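Local coordinates for uncharacterized protein (Rhodospirillum rubrum ATCC 11170, PDB 3K8R), which is of unknown function and belongs to the DUF2442 family, its two small antiparallel sheets packing together around an apolar core, at residues Phe49-Arg54 against Tyr77-Glu82. Numbering follows the deposited sequence.
Sequences FAFPPR and YGLHWE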
loop_
_atom_site.group_PDB
_atom_site.type_symbol
_atom_site.label_atom_id
_atom_site.label_comp_id
_atom_site.label_asym_id
_atom_site.label_seq_id
_atom_site.Cartn_x
_atom_site.Cartn_y
_atom_site.Cartn_z
ATOM N N PHE A 49 -0.278 -0.193 -4.102
ATOM C CA PHE A 49 -0.919 -0.701 -2.888
ATOM C C PHE A 49 -1.801 -1.893 -3.242
ATOM O O PHE A 49 -2.573 -1.829 -4.190
ATOM C CB PHE A 49 -1.747 0.398 -2.219
ATOM C CG PHE A 49 -2.525 -0.062 -1.010
ATOM C CD1 PHE A 49 -1.876 -0.337 0.189
ATOM C CD2 PHE A 49 -3.902 -0.179 -1.061
ATOM C CE1 PHE A 49 -2.582 -0.747 1.303
ATOM C CE2 PHE A 49 -4.615 -0.586 0.048
ATOM C CZ PHE A 49 -3.947 -0.873 1.237
ATOM N N ALA A 50 -1.662 -2.984 -2.494
ATOM C CA ALA A 50 -2.472 -4.183 -2.725
ATOM C C ALA A 50 -3.173 -4.549 -1.434
ATOM O O ALA A 50 -2.537 -4.561 -0.379
ATOM C CB ALA A 50 -1.604 -5.344 -3.199
ATOM N N PHE A 51 -4.474 -4.827 -1.511
ATOM C CA PHE A 51 -5.244 -5.266 -0.341
ATOM C C PHE A 51 -6.148 -6.421 -0.732
ATOM O O PHE A 51 -6.643 -6.459 -1.865
ATOM C CB PHE A 51 -6.085 -4.135 0.222
ATOM C CG PHE A 51 -7.189 -3.677 -0.696
ATOM C CD1 PHE A 51 -6.935 -2.775 -1.720
ATOM C CD2 PHE A 51 -8.493 -4.128 -0.519
ATOM C CE1 PHE A 51 -7.963 -2.339 -2.573
ATOM C CE2 PHE A 51 -9.531 -3.698 -1.365
ATOM C CZ PHE A 51 -9.264 -2.801 -2.393
ATOM N N PRO A 52 -6.324 -7.398 0.170
ATOM C CA PRO A 52 -7.261 -8.483 -0.105
ATOM C C PRO A 52 -8.667 -7.954 0.131
ATOM O O PRO A 52 -9.028 -7.701 1.276
ATOM C CB PRO A 52 -6.900 -9.539 0.931
ATOM C CG PRO A 52 -6.230 -8.796 2.009
ATOM C CD PRO A 52 -5.499 -7.680 1.353
ATOM N N PRO A 53 -9.458 -7.798 -0.941
ATOM C CA PRO A 53 -10.783 -7.185 -0.862
ATOM C C PRO A 53 -11.821 -7.900 0.016
ATOM O O PRO A 53 -12.740 -7.238 0.507
ATOM C CB PRO A 53 -11.241 -7.163 -2.320
ATOM C CG PRO A 53 -10.585 -8.348 -2.914
ATOM C CD PRO A 53 -9.255 -8.483 -2.231
ATOM N N ARG A 54 -11.695 -9.212 0.228
ATOM C CA ARG A 54 -12.669 -9.926 1.081
ATOM C C ARG A 54 -12.547 -9.585 2.562
ATOM O O ARG A 54 -13.356 -10.047 3.352
ATOM C CB ARG A 54 -12.637 -11.439 0.855
ATOM C CG ARG A 54 -13.116 -11.807 -0.533
ATOM C CD ARG A 54 -13.243 -13.293 -0.758
ATOM N NE ARG A 54 -13.783 -13.555 -2.094
ATOM C CZ ARG A 54 -13.064 -13.776 -3.190
ATOM N NH1 ARG A 54 -11.743 -13.795 -3.144
ATOM N NH2 ARG A 54 -13.676 -13.986 -4.349
ATOM N N TYR A 77 -9.725 8.946 -4.798
ATOM C CA TYR A 77 -9.550 8.433 -3.437
ATOM C C TYR A 77 -10.541 7.325 -3.075
ATOM O O TYR A 77 -10.528 6.821 -1.947
ATOM C CB TYR A 77 -9.689 9.568 -2.425
ATOM C CG TYR A 77 -8.810 10.769 -2.714
ATOM C CD1 TYR A 77 -7.448 10.769 -2.383
ATOM C CD2 TYR A 77 -9.343 11.918 -3.307
ATOM C CE1 TYR A 77 -6.642 11.879 -2.648
ATOM C CE2 TYR A 77 -8.545 13.031 -3.575
ATOM C CZ TYR A 77 -7.201 13.006 -3.241
ATOM O OH TYR A 77 -6.427 14.109 -3.520
ATOM N N GLY A 78 -11.388 6.937 -4.025
ATOM C CA GLY A 78 -12.387 5.904 -3.788
ATOM C C GLY A 78 -12.455 4.799 -4.832
ATOM O O GLY A 78 -12.389 5.049 -6.047
ATOM N N LEU A 79 -12.587 3.570 -4.335
ATOM C CA LEU A 79 -12.756 2.390 -5.161
ATOM C C LEU A 79 -14.246 2.054 -5.120
ATOM O O LEU A 79 -14.849 1.995 -4.040
ATOM C CB LEU A 79 -11.897 1.247 -4.636
ATOM C CG LEU A 79 -10.395 1.563 -4.649
ATOM C CD1 LEU A 79 -9.585 0.434 -4.021
ATOM C CD2 LEU A 79 -9.943 1.859 -6.081
ATOM N N HIS A 80 -14.833 1.842 -6.298
ATOM C CA HIS A 80 -16.269 1.639 -6.441
ATOM C C HIS A 80 -16.602 0.346 -7.176
ATOM O O HIS A 80 -15.897 -0.056 -8.103
ATOM C CB HIS A 80 -16.841 2.859 -7.202
ATOM C CG HIS A 80 -18.305 2.768 -7.553
ATOM N ND1 HIS A 80 -19.315 3.014 -6.644
ATOM C CD2 HIS A 80 -18.920 2.524 -8.737
ATOM C CE1 HIS A 80 -20.487 2.883 -7.240
ATOM N NE2 HIS A 80 -20.276 2.586 -8.511
ATOM N N TRP A 81 -17.671 -0.309 -6.716
ATOM C CA TRP A 81 -18.262 -1.486 -7.363
ATOM C C TRP A 81 -19.739 -1.139 -7.577
ATOM O O TRP A 81 -20.511 -1.063 -6.622
ATOM C CB TRP A 81 -18.114 -2.749 -6.514
ATOM C CG TRP A 81 -16.709 -3.324 -6.467
ATOM C CD1 TRP A 81 -16.226 -4.393 -7.181
ATOM C CD2 TRP A 81 -15.626 -2.864 -5.659
ATOM N NE1 TRP A 81 -14.915 -4.625 -6.857
ATOM C CE2 TRP A 81 -14.520 -3.698 -5.926
ATOM C CE3 TRP A 81 -15.479 -1.824 -4.735
ATOM C CZ2 TRP A 81 -13.288 -3.522 -5.299
ATOM C CZ3 TRP A 81 -14.257 -1.654 -4.109
ATOM C CH2 TRP A 81 -13.179 -2.496 -4.390
ATOM N N GLU A 82 -20.104 -0.907 -8.837
ATOM C CA GLU A 82 -21.440 -0.463 -9.224
ATOM C C GLU A 82 -22.547 -1.430 -8.808
ATOM O O GLU A 82 -23.334 -1.119 -7.912
ATOM C CB GLU A 82 -21.480 -0.245 -10.743
ATOM C CG GLU A 82 -22.722 0.473 -11.258
ATOM C CD GLU A 82 -22.675 1.948 -10.952
ATOM O OE1 GLU A 82 -21.637 2.575 -11.277
ATOM O OE2 GLU A 82 -23.667 2.477 -10.400
#
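Phe51 meets Leu79 and Trp81 in a purely apolar, buried contact between the two three-stranded antiparallel sheets of this DUF2442 family protein, close to the centre of the chain. Strand 48-51 is an outer strand of the first sheet within the chain, strand 78-81 the middle one of the second; no hydrogen bond links the two segments. Leu79 and Trp81, two residues apart on their strand, both turn their first side-chain bond toward segment 49-54 and reach the Phe51 ring. With CG of Phe51 between its backbone N and carbonyl carbon (chi1 66°), the CE1-CZ side of the ring is brought to Leu79, whose side chain comes from the opposite direction. Val39 and Val41 of the neighbouring strand and Leu93 of helix 90-94 also pack on Phe51. At Ala50 strand 48-51 pairs antiparallel with a strand of the second subunit, so the sheet runs on across the interface; Cys47 of that subunit touches Phe51. The indole of Trp81 is held at its polar end by a hydrogen bond from NE1 to Leu67 O, while Trp81 CH2 lies 4.4 Å from Phe51 CZ, each atom near the plane of the other ring, so the rings meet edge to edge. The CD1 methyl of Leu79 approaches obliquely, 3.5 Å from Phe51 CE1 and 3.6 Å from Phe51 CZ.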